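Local coordinates for uncharacterized protein (Actinomyces odontolyticus, PDB 4MJG) that is of unknown function but belongs to the DUF4853 family and is probably a lipoprotein exported and anchored to the cell membrane, at residues W91-V97 / G108-N114; R64-T70 / A129-A135. The contacts are given in a common frame with arbitrary orientation. Residue numbers count along the deposited sequence, not the author numbering.

Contact 1: W91-V97 / G108-N114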
loop_
_atom_site.group_PDB
_atom_site.type_symbol
_atom_site.label_atom_id
_atom_site.label_comp_id
_atom_site.label_asym_id
_atom_site.label_seq_id
_atom_site.Cartn_x
_atom_site.Cartn_y
_atom_site.Cartn_z
ATOM N N TRP A 91 -11.242 6.699 -5.824
ATOM C CA TRP A 91 -11.691 5.509 -5.086
ATOM C C TRP A 91 -11.679 5.672 -3.556
ATOM O O TRP A 91 -12.220 4.812 -2.842
ATOM C CB TRP A 91 -10.869 4.269 -5.485
ATOM C CG TRP A 91 -9.377 4.422 -5.342
ATOM C CD1 TRP A 91 -8.486 4.709 -6.336
ATOM C CD2 TRP A 91 -8.605 4.289 -4.138
ATOM N NE1 TRP A 91 -7.212 4.768 -5.826
ATOM C CE2 TRP A 91 -7.256 4.512 -4.482
ATOM C CE3 TRP A 91 -8.925 4.007 -2.804
ATOM C CZ2 TRP A 91 -6.227 4.467 -3.540
ATOM C CZ3 TRP A 91 -7.900 3.958 -1.869
ATOM C CH2 TRP A 91 -6.566 4.188 -2.243
ATOM N N ALA A 92 -11.062 6.751 -3.061
ATOM C CA ALA A 92 -10.935 6.995 -1.621
ATOM C C ALA A 92 -12.149 7.726 -1.061
ATOM O O ALA A 92 -12.321 8.920 -1.303
ATOM C CB ALA A 92 -9.671 7.791 -1.331
ATOM N N VAL A 93 -12.978 7.011 -0.300
ATOM C CA VAL A 93 -14.192 7.601 0.284
ATOM C C VAL A 93 -13.909 8.497 1.501
ATOM O O VAL A 93 -14.747 9.317 1.864
ATOM C CB VAL A 93 -15.249 6.530 0.673
ATOM C CG1 VAL A 93 -15.637 5.690 -0.540
ATOM C CG2 VAL A 93 -14.765 5.635 1.812
ATOM N N ALA A 94 -12.746 8.331 2.136
ATOM C CA ALA A 94 -12.398 9.115 3.331
ATOM C C ALA A 94 -10.892 9.168 3.586
ATOM O O ALA A 94 -10.159 8.253 3.215
ATOM C CB ALA A 94 -13.111 8.551 4.552
ATOM N N VAL A 95 -10.448 10.249 4.226
ATOM C CA VAL A 95 -9.052 10.422 4.623
ATOM C C VAL A 95 -8.998 10.531 6.142
ATOM O O VAL A 95 -9.466 11.517 6.717
ATOM C CB VAL A 95 -8.438 11.700 4.012
ATOM C CG1 VAL A 95 -6.973 11.837 4.409
ATOM C CG2 VAL A 95 -8.592 11.697 2.498
ATOM N N GLN A 96 -8.425 9.521 6.789
ATOM C CA GLN A 96 -8.309 9.510 8.247
ATOM C C GLN A 96 -6.893 9.868 8.678
ATOM O O GLN A 96 -5.922 9.354 8.129
ATOM C CB GLN A 96 -8.688 8.142 8.796
ATOM C CG GLN A 96 -10.160 7.813 8.630
ATOM C CD GLN A 96 -10.516 6.459 9.208
ATOM O OE1 GLN A 96 -9.642 5.624 9.446
ATOM N NE2 GLN A 96 -11.804 6.233 9.436
ATOM N N VAL A 97 -6.793 10.758 9.662
ATOM C CA VAL A 97 -5.513 11.246 10.163
ATOM C C VAL A 97 -5.391 10.871 11.642
ATOM O O VAL A 97 -6.261 11.213 12.444
ATOM C CB VAL A 97 -5.412 12.778 9.995
ATOM C CG1 VAL A 97 -4.040 13.281 10.421
ATOM C CG2 VAL A 97 -5.706 13.179 8.551
ATOM N N GLY A 108 0.217 8.017 11.422
ATOM C CA GLY A 108 -0.369 7.503 10.197
ATOM C C GLY A 108 -1.449 8.375 9.587
ATOM O O GLY A 108 -2.185 9.063 10.297
ATOM N N ILE A 109 -1.522 8.351 8.258
ATOM C CA ILE A 109 -2.679 8.850 7.526
ATOM C C ILE A 109 -3.209 7.679 6.707
ATOM O O ILE A 109 -2.443 7.002 6.014
ATOM C CB ILE A 109 -2.327 10.015 6.587
ATOM C CG1 ILE A 109 -1.753 11.182 7.392
ATOM C CG2 ILE A 109 -3.562 10.471 5.812
ATOM C CD1 ILE A 109 -1.147 12.271 6.538
ATOM N N GLN A 110 -4.514 7.443 6.798
ATOM C CA GLN A 110 -5.140 6.331 6.112
ATOM C C GLN A 110 -6.036 6.836 4.996
ATOM O O GLN A 110 -6.693 7.871 5.132
ATOM C CB GLN A 110 -5.976 5.505 7.089
ATOM C CG GLN A 110 -5.176 4.828 8.188
ATOM C CD GLN A 110 -4.862 5.759 9.333
ATOM O OE1 GLN A 110 -5.767 6.373 9.913
ATOM N NE2 GLN A 110 -3.575 5.867 9.675
ATOM N N LEU A 111 -6.069 6.079 3.906
ATOM C CA LEU A 111 -6.945 6.343 2.775
ATOM C C LEU A 111 -7.911 5.168 2.686
ATOM O O LEU A 111 -7.488 4.042 2.414
ATOM C CB LEU A 111 -6.106 6.458 1.504
ATOM C CG LEU A 111 -6.291 7.693 0.631
ATOM C CD1 LEU A 111 -6.129 8.972 1.436
ATOM C CD2 LEU A 111 -5.287 7.651 -0.510
ATOM N N ILE A 112 -9.191 5.416 2.959
ATOM C CA ILE A 112 -10.181 4.340 3.063
ATOM C C ILE A 112 -10.947 4.180 1.755
ATOM O O ILE A 112 -11.528 5.141 1.255
ATOM C CB ILE A 112 -11.196 4.602 4.206
ATOM C CG1 ILE A 112 -10.482 4.960 5.520
ATOM C CG2 ILE A 112 -12.100 3.393 4.416
ATOM C CD1 ILE A 112 -9.535 3.896 6.037
ATOM N N ASP A 113 -10.950 2.964 1.211
ATOM C CA ASP A 113 -11.701 2.668 -0.017
ATOM C C ASP A 113 -13.128 2.226 0.307
ATOM O O ASP A 113 -13.467 1.966 1.466
ATOM C CB ASP A 113 -10.984 1.616 -0.885
ATOM C CG ASP A 113 -10.822 0.265 -0.186
ATOM O OD1 ASP A 113 -11.781 -0.198 0.466
ATOM O OD2 ASP A 113 -9.732 -0.346 -0.300
ATOM N N ASN A 114 -13.954 2.137 -0.729
ATOM C CA ASN A 114 -15.380 1.814 -0.567
ATOM C C ASN A 114 -15.656 0.392 -0.062
ATOM O O ASN A 114 -16.793 0.069 0.284
ATOM C CB ASN A 114 -16.170 2.095 -1.862
ATOM C CG ASN A 114 -15.385 1.761 -3.122
ATOM O OD1 ASN A 114 -14.183 2.041 -3.217
ATOM N ND2 ASN A 114 -16.065 1.179 -4.105
#
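Start at Trp91, in the turn that leads into the edge strand. Its indole reaches over the partner strand: CE3 comes 3.7 Å from Asp113 CB and CH2 4.1 Å from Leu111 CD2, while Trp91 O receives a CA-H...O contact from Asp113 CA at 3.6 Å. Ala92 follows, its CB 3.9 Å from Leu111 CG. At Val93 the regular ladder breaks. Val93 and Ala94 both face Ile112 in a classic beta bulge: Val93 N donates to Ile112 O (2.8 Å, somewhat bent at 132°), and Ile112 N returns a nearly straight bond to Ala94 O (3.0 Å). The extra residue sits on the 91-97 side, and the helix-like backbone of Val93 (phi/psi -76/-20) takes it up. Beyond the bulge the pairing is plain antiparallel. Val95 meets Leu111 in a non-hydrogen-bonded pair, with CG2 3.8 Å from Leu111 CD1 and CG1 3.9 Å from Ile109 CG2. Gln96 pairs with Gln110 through two backbone bonds, Gln96 N to Gln110 O (2.9 Å) and Gln110 N to Gln96 O (2.7 Å); the side-chain amide NE2 of Gln110 bonds Glu120 and Asp98. Val97 closes the row opposite Ile109. The result is a bulged beta hairpin, with strand 92-97 at the edge of the sheet within this chain. Val95, Val97, Ile109 and Leu111 share one face, where helix 77-86 packs through Phe77 on Val97 and Ile109, and Val84 on Leu111. Along the other edge of 107-113, strand 118-123 continues the sheet, bonding to the backbone of Ile109 and Leu111.

Contact 2: R64-T70 / A129-A135. With SO4 (sulfate ion), chain C; SO4 (sulfate ion), chain D.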
loop_
_atom_site.group_PDB
_atom_site.type_symbol
_atom_site.label_atom_id
_atom_site.label_comp_id
_atom_site.label_asym_id
_atom_site.label_seq_id
_atom_site.Cartn_x
_atom_site.Cartn_y
_atom_site.Cartn_z
ATOM N N ARG A 64 -7.278 -11.576 2.041
ATOM C CA ARG A 64 -6.910 -10.180 2.139
ATOM C C ARG A 64 -5.557 -10.020 1.465
ATOM O O ARG A 64 -4.731 -10.924 1.525
ATOM C CB ARG A 64 -6.786 -9.816 3.614
ATOM C CG ARG A 64 -6.581 -8.347 3.890
ATOM C CD ARG A 64 -6.238 -8.109 5.353
ATOM N NE ARG A 64 -7.203 -8.714 6.271
ATOM C CZ ARG A 64 -8.434 -8.257 6.499
ATOM N NH1 ARG A 64 -8.902 -7.184 5.863
ATOM N NH2 ARG A 64 -9.216 -8.895 7.360
ATOM N N VAL A 65 -5.317 -8.875 0.842
ATOM C CA VAL A 65 -4.020 -8.632 0.209
ATOM C C VAL A 65 -3.313 -7.407 0.800
ATOM O O VAL A 65 -3.805 -6.272 0.722
ATOM C CB VAL A 65 -4.119 -8.558 -1.338
ATOM C CG1 VAL A 65 -5.066 -7.461 -1.803
ATOM C CG2 VAL A 65 -2.743 -8.373 -1.956
ATOM N N VAL A 66 -2.163 -7.672 1.418
ATOM C CA VAL A 66 -1.239 -6.635 1.848
ATOM C C VAL A 66 -0.321 -6.362 0.664
ATOM O O VAL A 66 0.300 -7.285 0.136
ATOM C CB VAL A 66 -0.392 -7.097 3.055
ATOM C CG1 VAL A 66 0.672 -6.065 3.398
ATOM C CG2 VAL A 66 -1.282 -7.384 4.261
ATOM N N GLY A 67 -0.234 -5.107 0.245
ATOM C CA GLY A 67 0.554 -4.750 -0.939
ATOM C C GLY A 67 2.022 -4.529 -0.637
ATOM O O GLY A 67 2.503 -4.840 0.457
ATOM N N TYR A 68 2.741 -3.993 -1.621
ATOM C CA TYR A 68 4.136 -3.609 -1.427
ATOM C C TYR A 68 4.213 -2.560 -0.347
ATOM O O TYR A 68 3.285 -1.769 -0.169
ATOM C CB TYR A 68 4.735 -3.039 -2.710
ATOM C CG TYR A 68 5.153 -4.087 -3.711
ATOM C CD1 TYR A 68 6.437 -4.626 -3.695
ATOM C CD2 TYR A 68 4.272 -4.524 -4.684
ATOM C CE1 TYR A 68 6.828 -5.582 -4.614
ATOM C CE2 TYR A 68 4.651 -5.476 -5.602
ATOM C CZ TYR A 68 5.931 -6.002 -5.560
ATOM O OH TYR A 68 6.298 -6.950 -6.474
ATOM N N THR A 69 5.313 -2.574 0.394
ATOM C CA THR A 69 5.605 -1.511 1.333
ATOM C C THR A 69 6.778 -0.740 0.752
ATOM O O THR A 69 7.831 -1.320 0.520
ATOM C CB THR A 69 5.971 -2.072 2.711
ATOM O OG1 THR A 69 4.879 -2.865 3.214
ATOM C CG2 THR A 69 6.274 -0.943 3.681
ATOM N N THR A 70 6.575 0.545 0.466
ATOM C CA THR A 70 7.639 1.381 -0.086
ATOM C C THR A 70 7.941 2.545 0.831
ATOM O O THR A 70 7.072 3.008 1.569
ATOM C CB THR A 70 7.299 1.919 -1.489
ATOM O OG1 THR A 70 6.138 2.757 -1.434
ATOM C CG2 THR A 70 7.050 0.777 -2.441
ATOM N N ALA A 129 6.599 5.600 5.105
ATOM C CA ALA A 129 6.271 4.278 4.603
ATOM C C ALA A 129 4.852 4.261 4.039
ATOM O O ALA A 129 3.917 4.735 4.677
ATOM C CB ALA A 129 6.417 3.250 5.715
ATOM N N VAL A 130 4.695 3.705 2.843
ATOM C CA VAL A 130 3.384 3.577 2.202
ATOM C C VAL A 130 3.032 2.099 2.112
ATOM O O VAL A 130 3.728 1.329 1.446
ATOM C CB VAL A 130 3.372 4.202 0.798
ATOM C CG1 VAL A 130 1.966 4.188 0.224
ATOM C CG2 VAL A 130 3.898 5.626 0.855
ATOM N N ARG A 131 1.966 1.712 2.809
ATOM C CA ARG A 131 1.563 0.316 2.932
ATOM C C ARG A 131 0.072 0.197 2.576
ATOM O O ARG A 131 -0.723 1.098 2.839
ATOM C CB ARG A 131 1.857 -0.188 4.354
ATOM C CG ARG A 131 1.287 -1.561 4.693
ATOM C CD ARG A 131 1.935 -2.140 5.946
ATOM N NE ARG A 131 1.295 -3.379 6.391
ATOM C CZ ARG A 131 0.123 -3.452 7.027
ATOM N NH1 ARG A 131 -0.581 -2.354 7.300
ATOM N NH2 ARG A 131 -0.359 -4.641 7.390
ATOM N N SER A 132 -0.304 -0.896 1.934
ATOM C CA SER A 132 -1.708 -1.136 1.597
ATOM C C SER A 132 -2.182 -2.423 2.238
ATOM O O SER A 132 -1.396 -3.336 2.458
ATOM C CB SER A 132 -1.909 -1.175 0.080
ATOM O OG SER A 132 -1.564 -2.436 -0.456
ATOM N N ARG A 133 -3.471 -2.477 2.553
ATOM C CA ARG A 133 -4.073 -3.652 3.158
ATOM C C ARG A 133 -5.549 -3.674 2.769
ATOM O O ARG A 133 -6.365 -2.962 3.345
ATOM C CB ARG A 133 -3.895 -3.619 4.673
ATOM C CG ARG A 133 -4.536 -4.787 5.407
ATOM C CD ARG A 133 -4.096 -4.847 6.865
ATOM N NE ARG A 133 -4.665 -5.996 7.574
ATOM C CZ ARG A 133 -5.849 -6.011 8.185
ATOM N NH1 ARG A 133 -6.634 -4.940 8.186
ATOM N NH2 ARG A 133 -6.261 -7.114 8.797
ATOM N N SER A 134 -5.881 -4.485 1.773
ATOM C CA SER A 134 -7.247 -4.551 1.255
ATOM C C SER A 134 -8.242 -4.981 2.323
ATOM O O SER A 134 -7.862 -5.488 3.379
ATOM C CB SER A 134 -7.339 -5.545 0.094
ATOM O OG SER A 134 -7.418 -6.876 0.582
ATOM N N ALA A 135 -9.522 -4.782 2.020
ATOM C CA ALA A 135 -10.601 -5.377 2.796
ATOM C C ALA A 135 -10.595 -6.869 2.532
ATOM O O ALA A 135 -9.899 -7.336 1.627
ATOM C CB ALA A 135 -11.935 -4.778 2.382
HETATM S S SO4 C . -12.436 -6.308 6.601
HETATM O O1 SO4 C . -12.930 -6.392 5.206
HETATM O O2 SO4 C . -11.314 -5.347 6.707
HETATM O O3 SO4 C . -13.540 -5.841 7.470
HETATM O O4 SO4 C . -11.997 -7.652 7.038
HETATM S S SO4 D . -2.096 -7.278 9.924
HETATM O O1 SO4 D . -2.286 -5.835 10.205
HETATM O O2 SO4 D . -3.110 -8.075 10.658
HETATM O O3 SO4 D . -2.231 -7.506 8.466
HETATM O O4 SO4 D . -0.741 -7.684 10.359
HETATM O O HOH W 1 -3.866 -3.901 -0.766
HETATM O O HOH W 2 3.692 1.014 -1.439
#
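Backbone hydrogen bonds join these antiparallel segments, distant in sequence but neighbours mid-sheet, in two separate ladders; the register shifts by one where the loop around Gly67 and Tyr68 interrupts strand 62-73. At one end Ser134 N bonds Val65 O (2.9 Å) and Gly67 N bonds Ser132 O (3.1 Å); at the other, Thr70 and Val130 exchange Thr70 N to Val130 O (3.1 Å) and Val130 N to Thr70 O (2.8 Å). Side chains and water supplement this pairing. Ser134 OG accepts from Val65 N (2.9 Å), water 1 links Val65 O to Ser132 OG, and water 2 links Thr70 OG1 to Val130 O. Among the charged groups, the guanidiniums of Arg64 and Arg133 stack despite their like charge, centres 3.8 Å apart and planes at 17°. Each bonds a different sulfate, probably from the crystallisation liquor, which probably helps offset the repulsion in this crystal; Arg64 NH1 also reaches Ser134 O (3.2 Å). Strand 44-55 flanks 64-70 within the sheet, while helices 18-24 and 26-31 cover Val65, Ser132 and Ser134.

Both contacts belong to one antiparallel sheet of eight strands, their centres 13 Å apart and their nearest atoms about 5 Å apart without touching. Contact 1 is a local hairpin at the edge; contact 2 lies near the centre of the chain, where strand 62-73 meets strand 127-133. Strand 118-123 stands between them, beside 107-113 on one side and 127-133 on the other. Both segments of contact 1 fall between the two segments of contact 2 in the sequence, so strands 92-97, 107-113, 118-123 and 127-133 follow one another until the last pairs back with 62-73. Contact 2 thus ties this meander to the remaining half of the sheet.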